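Local coordinates for protein nicotinamide-nucleotide adenylyltransferase NadR family / Ribosylnicotinamide kinase (Lactococcus lactis subsp. cremoris, PDB 6GYF) that probably phosphorylates nicotinamide riboside to NMN through a P-loop kinase domain and probably joins NMN to an adenylyl group to make NAD, at residues Leu70-Asn75 against Asn172-Arg177; Ser83-Asn88 against Asn102-Leu107; Thr260-Thr265 against Lys287-Glu292. All blocks are in the same frame, centred on the assembly; numbering follows the deposited sequence.

Interaction 1: Leu70-Asn75 against Asn172-Arg177; sequences LREAFN and NRVFRR. With NMN (beta-nicotinamide ribose monophosphate), chain C.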
loop_
_atom_site.group_PDB
_atom_site.type_symbol
_atom_site.label_atom_id
_atom_site.label_comp_id
_atom_site.label_asym_id
_atom_site.label_seq_id
_atom_site.Cartn_x
_atom_site.Cartn_y
_atom_site.Cartn_z
ATOM N N LEU A 70 13.259 1.093 -2.302
ATOM C CA LEU A 70 14.335 0.670 -3.198
ATOM C C LEU A 70 15.362 -0.188 -2.475
ATOM O O LEU A 70 15.837 -1.194 -3.018
ATOM C CB LEU A 70 15.000 1.883 -3.838
ATOM C CG LEU A 70 14.185 2.334 -5.036
ATOM C CD1 LEU A 70 14.682 3.655 -5.455
ATOM C CD2 LEU A 70 14.346 1.332 -6.172
ATOM N N ARG A 71 15.781 0.240 -1.280
ATOM C CA ARG A 71 16.715 -0.575 -0.524
ATOM C C ARG A 71 16.132 -1.963 -0.285
ATOM O O ARG A 71 16.832 -2.973 -0.430
ATOM C CB ARG A 71 17.067 0.101 0.801
ATOM C CG ARG A 71 18.108 1.212 0.721
ATOM C CD ARG A 71 19.512 0.698 0.460
ATOM N NE ARG A 71 20.493 1.762 0.665
ATOM C CZ ARG A 71 20.858 2.235 1.858
ATOM N NH1 ARG A 71 20.320 1.738 2.961
ATOM N NH2 ARG A 71 21.755 3.214 1.959
ATOM N N GLU A 72 14.834 -2.039 0.019
ATOM C CA GLU A 72 14.207 -3.339 0.231
ATOM C C GLU A 72 14.151 -4.130 -1.067
ATOM O O GLU A 72 14.414 -5.337 -1.072
ATOM C CB GLU A 72 12.813 -3.155 0.830
ATOM C CG GLU A 72 12.170 -4.416 1.366
ATOM C CD GLU A 72 10.739 -4.162 1.871
ATOM O OE1 GLU A 72 10.427 -3.003 2.261
ATOM O OE2 GLU A 72 9.916 -5.110 1.843
ATOM N N ALA A 73 13.854 -3.458 -2.184
ATOM C CA ALA A 73 13.718 -4.156 -3.461
ATOM C C ALA A 73 15.046 -4.726 -3.958
ATOM O O ALA A 73 15.048 -5.671 -4.756
ATOM C CB ALA A 73 13.100 -3.223 -4.494
ATOM N N PHE A 74 16.176 -4.147 -3.540
ATOM C CA PHE A 74 17.511 -4.608 -3.920
ATOM C C PHE A 74 18.335 -5.035 -2.699
ATOM O O PHE A 74 19.551 -4.807 -2.656
ATOM C CB PHE A 74 18.243 -3.531 -4.736
ATOM C CG PHE A 74 17.592 -3.242 -6.057
ATOM C CD1 PHE A 74 17.830 -4.048 -7.160
ATOM C CD2 PHE A 74 16.682 -2.196 -6.181
ATOM C CE1 PHE A 74 17.183 -3.809 -8.378
ATOM C CE2 PHE A 74 16.027 -1.955 -7.390
ATOM C CZ PHE A 74 16.274 -2.765 -8.482
ATOM N N ASN A 75 17.681 -5.589 -1.666
ATOM C CA ASN A 75 18.380 -6.161 -0.502
ATOM C C ASN A 75 19.097 -7.453 -0.838
ATOM O O ASN A 75 19.749 -8.035 0.030
ATOM C CB ASN A 75 17.410 -6.441 0.652
ATOM C CG ASN A 75 16.321 -7.448 0.278
ATOM O OD1 ASN A 75 16.308 -8.003 -0.820
ATOM N ND2 ASN A 75 15.378 -7.651 1.183
ATOM N N ASN A 172 6.967 -2.982 -9.192
ATOM C CA ASN A 172 7.822 -3.757 -8.301
ATOM C C ASN A 172 7.089 -4.088 -7.012
ATOM O O ASN A 172 6.499 -3.215 -6.381
ATOM C CB ASN A 172 9.075 -2.969 -7.970
ATOM C CG ASN A 172 9.864 -3.603 -6.886
ATOM O OD1 ASN A 172 9.578 -3.397 -5.707
ATOM N ND2 ASN A 172 10.878 -4.368 -7.257
ATOM N N ARG A 173 7.194 -5.344 -6.589
ATOM C CA ARG A 173 6.343 -5.860 -5.518
ATOM C C ARG A 173 6.409 -5.019 -4.232
ATOM O O ARG A 173 5.382 -4.783 -3.586
ATOM C CB ARG A 173 6.717 -7.319 -5.270
ATOM C CG ARG A 173 6.391 -8.194 -6.484
ATOM C CD ARG A 173 6.507 -9.659 -6.171
ATOM N NE ARG A 173 6.068 -10.532 -7.258
ATOM C CZ ARG A 173 4.815 -10.954 -7.440
ATOM N NH1 ARG A 173 3.841 -10.589 -6.609
ATOM N NH2 ARG A 173 4.543 -11.769 -8.452
ATOM N N VAL A 174 7.593 -4.527 -3.863
ATOM C CA VAL A 174 7.693 -3.663 -2.683
ATOM C C VAL A 174 6.766 -2.457 -2.801
ATOM O O VAL A 174 6.160 -2.019 -1.813
ATOM C CB VAL A 174 9.141 -3.196 -2.446
ATOM C CG1 VAL A 174 9.187 -2.360 -1.180
ATOM C CG2 VAL A 174 10.093 -4.361 -2.335
ATOM N N PHE A 175 6.671 -1.874 -3.993
ATOM C CA PHE A 175 5.823 -0.698 -4.170
ATOM C C PHE A 175 4.344 -1.049 -4.233
ATOM O O PHE A 175 3.504 -0.162 -4.045
ATOM C CB PHE A 175 6.226 0.085 -5.438
ATOM C CG PHE A 175 7.526 0.838 -5.308
ATOM C CD1 PHE A 175 8.743 0.158 -5.261
ATOM C CD2 PHE A 175 7.538 2.228 -5.255
ATOM C CE1 PHE A 175 9.958 0.854 -5.145
ATOM C CE2 PHE A 175 8.735 2.931 -5.148
ATOM C CZ PHE A 175 9.954 2.240 -5.089
ATOM N N ARG A 176 4.006 -2.318 -4.474
ATOM C CA ARG A 176 2.603 -2.672 -4.623
ATOM C C ARG A 176 1.843 -2.423 -3.336
ATOM O O ARG A 176 0.652 -2.080 -3.377
ATOM C CB ARG A 176 2.470 -4.127 -5.047
ATOM C CG ARG A 176 3.103 -4.398 -6.345
ATOM C CD ARG A 176 2.811 -5.795 -6.771
ATOM N NE ARG A 176 3.512 -6.110 -8.007
ATOM C CZ ARG A 176 3.304 -7.218 -8.706
ATOM N NH1 ARG A 176 2.418 -8.108 -8.270
ATOM N NH2 ARG A 176 3.981 -7.441 -9.828
ATOM N N ARG A 177 2.529 -2.566 -2.194
ATOM C CA ARG A 177 2.000 -2.311 -0.860
ATOM C C ARG A 177 1.176 -1.026 -0.843
ATOM O O ARG A 177 0.087 -0.988 -0.262
ATOM C CB ARG A 177 3.182 -2.274 0.129
ATOM C CG ARG A 177 2.937 -1.656 1.518
ATOM C CD ARG A 177 4.241 -1.605 2.416
ATOM N NE ARG A 177 4.465 -0.301 3.087
ATOM C CZ ARG A 177 5.340 -0.072 4.077
ATOM N NH1 ARG A 177 6.095 -1.055 4.556
ATOM N NH2 ARG A 177 5.466 1.151 4.596
HETATM O O3P NMN C . 1.931 4.675 4.096
HETATM P P NMN C . 1.548 3.752 2.963
HETATM O O1P NMN C . 2.585 3.646 1.870
HETATM O O2P NMN C . 0.134 3.927 2.467
HETATM O O5R NMN C . 1.544 2.290 3.638
HETATM C C5R NMN C . 0.338 1.741 4.164
HETATM C C4R NMN C . 0.662 0.510 5.001
HETATM O O4R NMN C . -0.403 0.261 5.923
HETATM C C3R NMN C . 0.821 -0.724 4.126
HETATM O O3R NMN C . 2.127 -1.284 4.318
HETATM C C2R NMN C . -0.293 -1.678 4.535
HETATM O O2R NMN C . 0.197 -2.957 4.959
HETATM C C1R NMN C . -1.030 -1.002 5.681
HETATM N N1 NMN C . -2.432 -0.793 5.312
HETATM C C2 NMN C . -3.401 -1.340 6.058
HETATM C C3 NMN C . -4.738 -1.155 5.728
HETATM C C7 NMN C . -5.814 -1.773 6.570
HETATM O O7 NMN C . -6.983 -1.516 6.330
HETATM N N7 NMN C . -5.465 -2.590 7.562
HETATM C C4 NMN C . -5.071 -0.396 4.615
HETATM C C5 NMN C . -4.048 0.160 3.859
HETATM C C6 NMN C . -2.727 -0.056 4.234
#
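Val174 and Ala73 make the apolar centre of this contact. CG2 of Val174 lies 3.8 Å from CA of Ala73, while the valine's other methyl, CG1, reaches the carboxylate end of Glu72, 3.7 Å from OE1. With CG1 anti to the backbone N (chi1 -178°), the two branches are split between these neighbouring residues. Deeper in, the Phe175 ring turns its edge to Leu70, CZ standing 4.2 Å from CG; Tyr69 meets the same ring edge-to-face. The contact joins the last turn of helix 63-73, which packs beside the parallel sheet of the N-terminal nucleotidyltransferase-like domain, to the start of helix 173-179, which leads into the kinase domain. Among the polar groups, Asn172 is the N-cap of that second helix: its OD1 takes a weak bond from Val174 N at 2.9 Å. The amide also rests against CB of Ala73, with ND2 3.7 Å away, and ND2 is hydrogen-bonded to Gln31. The last group is the ligand. Arg177 lies against the NMN ribose near O3R, though the closeness as modelled is doubtful. The side chain of Glu72 lies about 3 Å from a bound magnesium ion.

Interaction 2: Ser83-Asn88 against Asn102-Leu107; sequences SMLNEN and NRLFEL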
loop_
_atom_site.group_PDB
_atom_site.type_symbol
_atom_site.label_atom_id
_atom_site.label_comp_id
_atom_site.label_asym_id
_atom_site.label_seq_id
_atom_site.Cartn_x
_atom_site.Cartn_y
_atom_site.Cartn_z
ATOM N N SER A 83 21.102 4.823 -3.245
ATOM C CA SER A 83 21.510 6.064 -2.586
ATOM C C SER A 83 20.489 7.173 -2.812
ATOM O O SER A 83 19.727 7.167 -3.780
ATOM C CB SER A 83 22.878 6.557 -3.065
ATOM O OG SER A 83 23.924 5.777 -2.531
ATOM N N MET A 84 20.481 8.126 -1.887
ATOM C CA MET A 84 19.553 9.246 -1.899
ATOM C C MET A 84 20.305 10.492 -2.340
ATOM O O MET A 84 21.394 10.775 -1.823
ATOM C CB MET A 84 18.952 9.465 -0.511
ATOM C CG MET A 84 17.457 9.631 -0.469
ATOM S SD MET A 84 16.904 9.795 1.240
ATOM C CE MET A 84 17.609 11.398 1.688
ATOM N N LEU A 85 19.745 11.214 -3.314
ATOM C CA LEU A 85 20.242 12.528 -3.738
ATOM C C LEU A 85 19.177 13.571 -3.403
ATOM O O LEU A 85 18.228 13.775 -4.169
ATOM C CB LEU A 85 20.583 12.523 -5.224
ATOM C CG LEU A 85 21.276 13.764 -5.771
ATOM C CD1 LEU A 85 22.476 14.127 -4.924
ATOM C CD2 LEU A 85 21.729 13.472 -7.176
ATOM N N ASN A 86 19.364 14.255 -2.275
ATOM C CA ASN A 86 18.366 15.175 -1.737
ATOM C C ASN A 86 18.484 16.495 -2.490
ATOM O O ASN A 86 19.470 17.222 -2.329
ATOM C CB ASN A 86 18.593 15.352 -0.236
ATOM C CG ASN A 86 17.384 15.927 0.491
ATOM O OD1 ASN A 86 16.869 16.987 0.140
ATOM N ND2 ASN A 86 16.940 15.225 1.533
ATOM N N GLU A 87 17.489 16.807 -3.324
ATOM C CA GLU A 87 17.525 18.002 -4.157
ATOM C C GLU A 87 16.851 19.212 -3.501
ATOM O O GLU A 87 16.525 20.179 -4.206
ATOM C CB GLU A 87 16.905 17.719 -5.531
ATOM C CG GLU A 87 17.822 16.959 -6.492
ATOM C CD GLU A 87 17.085 16.465 -7.735
ATOM O OE1 GLU A 87 15.844 16.332 -7.650
ATOM O OE2 GLU A 87 17.730 16.207 -8.786
ATOM N N ASN A 88 16.616 19.172 -2.183
ATOM C CA ASN A 88 16.164 20.357 -1.457
ATOM C C ASN A 88 17.308 21.356 -1.290
ATOM O O ASN A 88 18.452 20.972 -1.019
ATOM C CB ASN A 88 15.600 19.982 -0.085
ATOM C CG ASN A 88 14.243 19.296 -0.172
ATOM O OD1 ASN A 88 13.540 19.406 -1.182
ATOM N ND2 ASN A 88 13.861 18.594 0.899
ATOM N N ASN A 102 28.166 18.452 -6.394
ATOM C CA ASN A 102 28.948 18.181 -5.188
ATOM C C ASN A 102 28.366 17.010 -4.419
ATOM O O ASN A 102 29.094 16.106 -3.995
ATOM C CB ASN A 102 28.986 19.399 -4.260
ATOM C CG ASN A 102 29.906 20.480 -4.743
ATOM O OD1 ASN A 102 30.703 20.273 -5.657
ATOM N ND2 ASN A 102 29.831 21.645 -4.101
ATOM N N ARG A 103 27.041 17.014 -4.231
ATOM C CA ARG A 103 26.387 15.937 -3.500
ATOM C C ARG A 103 26.494 14.625 -4.254
ATOM O O ARG A 103 26.720 13.570 -3.650
ATOM C CB ARG A 103 24.921 16.282 -3.256
ATOM C CG ARG A 103 24.718 17.626 -2.603
ATOM C CD ARG A 103 23.262 17.866 -2.273
ATOM N NE ARG A 103 23.063 19.202 -1.722
ATOM C CZ ARG A 103 21.876 19.751 -1.483
ATOM N NH1 ARG A 103 20.762 19.084 -1.751
ATOM N NH2 ARG A 103 21.804 20.972 -0.975
ATOM N N LEU A 104 26.355 14.679 -5.580
ATOM C CA LEU A 104 26.368 13.464 -6.385
ATOM C C LEU A 104 27.729 12.784 -6.340
ATOM O O LEU A 104 27.818 11.555 -6.264
ATOM C CB LEU A 104 25.988 13.784 -7.827
ATOM C CG LEU A 104 26.163 12.621 -8.796
ATOM C CD1 LEU A 104 25.263 11.463 -8.405
ATOM C CD2 LEU A 104 25.889 13.074 -10.207
ATOM N N PHE A 105 28.800 13.558 -6.421
ATOM C CA PHE A 105 30.108 12.939 -6.330
ATOM C C PHE A 105 30.432 12.587 -4.888
ATOM O O PHE A 105 31.190 11.646 -4.636
ATOM C CB PHE A 105 31.156 13.865 -6.935
ATOM C CG PHE A 105 31.069 13.970 -8.429
ATOM C CD1 PHE A 105 31.609 12.985 -9.241
ATOM C CD2 PHE A 105 30.412 15.032 -9.023
ATOM C CE1 PHE A 105 31.522 13.079 -10.623
ATOM C CE2 PHE A 105 30.317 15.130 -10.400
ATOM C CZ PHE A 105 30.876 14.155 -11.201
ATOM N N GLU A 106 29.833 13.301 -3.933
ATOM C CA GLU A 106 29.945 12.891 -2.539
ATOM C C GLU A 106 29.302 11.526 -2.339
ATOM O O GLU A 106 29.847 10.674 -1.628
ATOM C CB GLU A 106 29.316 13.955 -1.631
ATOM C CG GLU A 106 29.487 13.729 -0.129
ATOM C CD GLU A 106 29.652 15.037 0.646
ATOM O OE1 GLU A 106 30.371 15.948 0.163
ATOM O OE2 GLU A 106 29.062 15.151 1.743
ATOM N N LEU A 107 28.139 11.300 -2.963
ATOM C CA LEU A 107 27.527 9.972 -2.969
ATOM C C LEU A 107 28.463 8.933 -3.568
ATOM O O LEU A 107 28.636 7.843 -3.020
ATOM C CB LEU A 107 26.219 9.989 -3.754
ATOM C CG LEU A 107 24.976 10.508 -3.043
ATOM C CD1 LEU A 107 23.802 10.294 -3.962
ATOM C CD2 LEU A 107 24.741 9.846 -1.687
#
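Arg103 reaches from its helix toward residues Asn86 to Asn88, and Leu85 and Leu107 fill the space behind it. This is helix 97-111 packed on edge strand 80-86 of the five-stranded parallel sheet, a beta-alpha unit of the Rossmann-like nucleotidyltransferase fold; the two short axes run nearly antiparallel, at 166°, with a closest approach of 8.9 Å.

Taken from its root, Arg103 first lays CB against the Leu85 methyl CD1, at 3.7 Å. CG leaves anti to the carbonyl carbon (chi1 -53°), and the chain then stays extended to NE, which carries the guanidinium past Leu85. CD passes 3.8 Å from Asn86 O. At the tip, NH1 donates to Asn88 O; Asn86 O also lies close to NH1, but the modelled separation is too short, so the details of that bond are doubtful. NH2 adds a weak bond to Asn88 O and has a salt bridge with Glu99 one helical turn earlier. An Asx turn shapes the acceptor side, Asn86 OD1 accepting from Asn88 N at 3.2 Å.

Further along the helix, Leu107 sets its CD1 methyl 4.1 Å from Leu85 CB and both methyls near Ser83 CB, while Leu104 CD1 meets Leu85 CD2. The bond from Arg103 NH1 to Asn88 O is 3.1 Å long, its acceptor only 1° out of the guanidinium plane.

Interaction 3: Thr260-Thr265 against Lys287-Glu292; sequences TDAIVT and KTIADE. With NMN (beta-nicotinamide ribose monophosphate), chain C.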
loop_
_atom_site.group_PDB
_atom_site.type_symbol
_atom_site.label_atom_id
_atom_site.label_comp_id
_atom_site.label_asym_id
_atom_site.label_seq_id
_atom_site.Cartn_x
_atom_site.Cartn_y
_atom_site.Cartn_z
ATOM N N THR A 260 -13.964 -6.411 8.131
ATOM C CA THR A 260 -13.915 -5.511 9.288
ATOM C C THR A 260 -12.524 -4.918 9.515
ATOM O O THR A 260 -11.536 -5.317 8.891
ATOM C CB THR A 260 -14.371 -6.176 10.604
ATOM O OG1 THR A 260 -13.282 -6.923 11.148
ATOM C CG2 THR A 260 -15.593 -7.098 10.414
ATOM N N ASP A 261 -12.460 -3.945 10.411
ATOM C CA ASP A 261 -11.275 -3.145 10.633
ATOM C C ASP A 261 -11.304 -2.681 12.089
ATOM O O ASP A 261 -12.023 -3.244 12.921
ATOM C CB ASP A 261 -11.263 -1.961 9.649
ATOM C CG ASP A 261 -12.232 -0.861 10.082
ATOM O OD1 ASP A 261 -13.360 -1.174 10.543
ATOM O OD2 ASP A 261 -11.840 0.324 10.044
ATOM N N ALA A 262 -10.543 -1.621 12.392
ATOM C CA ALA A 262 -10.530 -1.062 13.741
ATOM C C ALA A 262 -11.834 -0.345 14.084
ATOM O O ALA A 262 -12.268 -0.386 15.240
ATOM C CB ALA A 262 -9.347 -0.112 13.905
ATOM N N ILE A 263 -12.467 0.323 13.113
ATOM C CA ILE A 263 -13.712 1.034 13.397
ATOM C C ILE A 263 -14.769 0.077 13.919
ATOM O O ILE A 263 -15.435 0.354 14.926
ATOM C CB ILE A 263 -14.207 1.788 12.153
ATOM C CG1 ILE A 263 -13.303 2.994 11.895
ATOM C CG2 ILE A 263 -15.648 2.236 12.359
ATOM C CD1 ILE A 263 -13.704 3.792 10.741
ATOM N N VAL A 264 -14.935 -1.066 13.244
ATOM C CA VAL A 264 -15.865 -2.085 13.726
ATOM C C VAL A 264 -15.559 -2.430 15.173
ATOM O O VAL A 264 -16.410 -2.287 16.055
ATOM C CB VAL A 264 -15.796 -3.336 12.843
ATOM C CG1 VAL A 264 -16.724 -4.416 13.413
ATOM C CG2 VAL A 264 -16.137 -2.968 11.419
ATOM N N THR A 265 -14.309 -2.831 15.440
ATOM C CA THR A 265 -13.915 -3.147 16.808
ATOM C C THR A 265 -14.195 -1.971 17.738
ATOM O O THR A 265 -14.717 -2.157 18.843
ATOM C CB THR A 265 -12.435 -3.544 16.864
ATOM O OG1 THR A 265 -12.133 -4.476 15.810
ATOM C CG2 THR A 265 -12.113 -4.178 18.221
ATOM N N LYS A 287 -4.402 5.657 16.385
ATOM C CA LYS A 287 -3.227 5.301 15.587
ATOM C C LYS A 287 -3.571 4.246 14.543
ATOM O O LYS A 287 -3.179 4.364 13.378
ATOM C CB LYS A 287 -2.080 4.810 16.484
ATOM C CG LYS A 287 -0.680 5.283 16.038
ATOM C CD LYS A 287 -0.076 4.461 14.881
ATOM C CE LYS A 287 1.287 5.039 14.423
ATOM N NZ LYS A 287 1.944 4.244 13.327
ATOM N N THR A 288 -4.307 3.208 14.941
ATOM C CA THR A 288 -4.619 2.137 14.003
ATOM C C THR A 288 -5.550 2.625 12.895
ATOM O O THR A 288 -5.305 2.353 11.713
ATOM C CB THR A 288 -5.224 0.945 14.746
ATOM O OG1 THR A 288 -4.373 0.614 15.849
ATOM C CG2 THR A 288 -5.308 -0.272 13.823
ATOM N N ILE A 289 -6.627 3.343 13.254
ATOM C CA ILE A 289 -7.595 3.801 12.245
ATOM C C ILE A 289 -6.947 4.771 11.259
ATOM O O ILE A 289 -7.282 4.780 10.068
ATOM C CB ILE A 289 -8.843 4.422 12.906
ATOM C CG1 ILE A 289 -9.543 3.399 13.801
ATOM C CG2 ILE A 289 -9.838 4.868 11.837
ATOM C CD1 ILE A 289 -10.686 3.979 14.635
ATOM N N ALA A 290 -6.020 5.609 11.739
ATOM C CA ALA A 290 -5.325 6.544 10.853
ATOM C C ALA A 290 -4.433 5.828 9.840
ATOM O O ALA A 290 -4.256 6.321 8.721
ATOM C CB ALA A 290 -4.495 7.517 11.676
ATOM N N ASP A 291 -3.847 4.684 10.213
ATOM C CA ASP A 291 -3.002 3.906 9.315
ATOM C C ASP A 291 -3.798 3.069 8.314
ATOM O O ASP A 291 -3.187 2.325 7.536
ATOM C CB ASP A 291 -2.080 2.983 10.119
ATOM C CG ASP A 291 -0.905 3.713 10.737
ATOM O OD1 ASP A 291 -0.714 4.906 10.425
ATOM O OD2 ASP A 291 -0.163 3.089 11.533
ATOM N N GLU A 292 -5.131 3.173 8.305
ATOM C CA GLU A 292 -5.982 2.335 7.465
ATOM C C GLU A 292 -6.346 3.099 6.198
ATOM O O GLU A 292 -7.042 4.119 6.249
ATOM C CB GLU A 292 -7.248 1.896 8.196
ATOM C CG GLU A 292 -7.063 0.861 9.288
ATOM C CD GLU A 292 -8.407 0.359 9.782
ATOM O OE1 GLU A 292 -9.422 0.793 9.188
ATOM O OE2 GLU A 292 -8.460 -0.427 10.759
HETATM O O3P NMN C . 1.931 4.675 4.096
HETATM P P NMN C . 1.548 3.752 2.963
HETATM O O1P NMN C . 2.585 3.646 1.870
HETATM O O2P NMN C . 0.134 3.927 2.467
HETATM O O5R NMN C . 1.544 2.290 3.638
HETATM C C5R NMN C . 0.338 1.741 4.164
HETATM C C4R NMN C . 0.662 0.510 5.001
HETATM O O4R NMN C . -0.403 0.261 5.923
HETATM C C3R NMN C . 0.821 -0.724 4.126
HETATM O O3R NMN C . 2.127 -1.284 4.318
HETATM C C2R NMN C . -0.293 -1.678 4.535
HETATM O O2R NMN C . 0.197 -2.957 4.959
HETATM C C1R NMN C . -1.030 -1.002 5.681
HETATM N N1 NMN C . -2.432 -0.793 5.312
HETATM C C2 NMN C . -3.401 -1.340 6.058
HETATM C C3 NMN C . -4.738 -1.155 5.728
HETATM C C7 NMN C . -5.814 -1.773 6.570
HETATM O O7 NMN C . -6.983 -1.516 6.330
HETATM N N7 NMN C . -5.465 -2.590 7.562
HETATM C C4 NMN C . -5.071 -0.396 4.615
HETATM C C5 NMN C . -4.048 0.160 3.859
HETATM C C6 NMN C . -2.727 -0.056 4.234
#
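The start of helix 262-272 meets the end of helix 275-290 with Ala262 and Ile289 opposite each other, their CA atoms 5.9 Å apart. CB of Ala262 packs on CG1 of Ile289 at 3.5 Å, and Ile263 lays its CG1 across the Ile289 side chain at about a right angle, 3.9 Å from CD1. Thr288 adds its methyl, CG2, on the Ala262 side.

Polar groups gather where the second helix has ended. Glu292, extended beyond CG, brings its OE2 to Ala262 N, which donates at 2.9 Å and 162° to the syn lone pair. Glu292 OE1 stands 2.6 Å from Asp261 OD2, the two carboxylate planes turned 59° apart. Asp261 is the N-cap: with CG between its own backbone N and carbonyl carbon (chi1 77°), the carboxylate folds back over the helix start, OD1 taking Val264 N and OD2 taking Ile263 N, both from above its plane. With an alanine in place of Glu292, Ala262 N would probably lose its side-chain acceptor and a gap would open beside Asp261.

Both segments belong to the P-loop kinase domain, and Glu292 CG also lies 3.8 Å from the NMN carboxamide oxygen O7. Two acids thus take up the amides of the first turn of helix 262-272, Glu292 that of Ala262 and Asp261 those of Ile263 and Val264, which ties this helix start to the segment following helix 275-290.

Interaction 2 lies on the outer side of the N-terminal domain, interaction 3 in the P-loop kinase domain, with centres about 38 Å apart on opposite sides of the chain's centre. Interaction 1 stands between them, its centre about 21 Å from that of interaction 2 and about 25 Å from that of interaction 3. Helix 63-73 of interaction 1 is followed in the chain by strand 80-86 of interaction 2, so both belong to the same parallel-sheet domain, and residues 83-107 fall between the two segments of interaction 1. Interaction 3 follows later in the chain, beside the four-stranded sheet. Interactions 1 and 3 both touch NMN, which places the ligand where the two domains face each other.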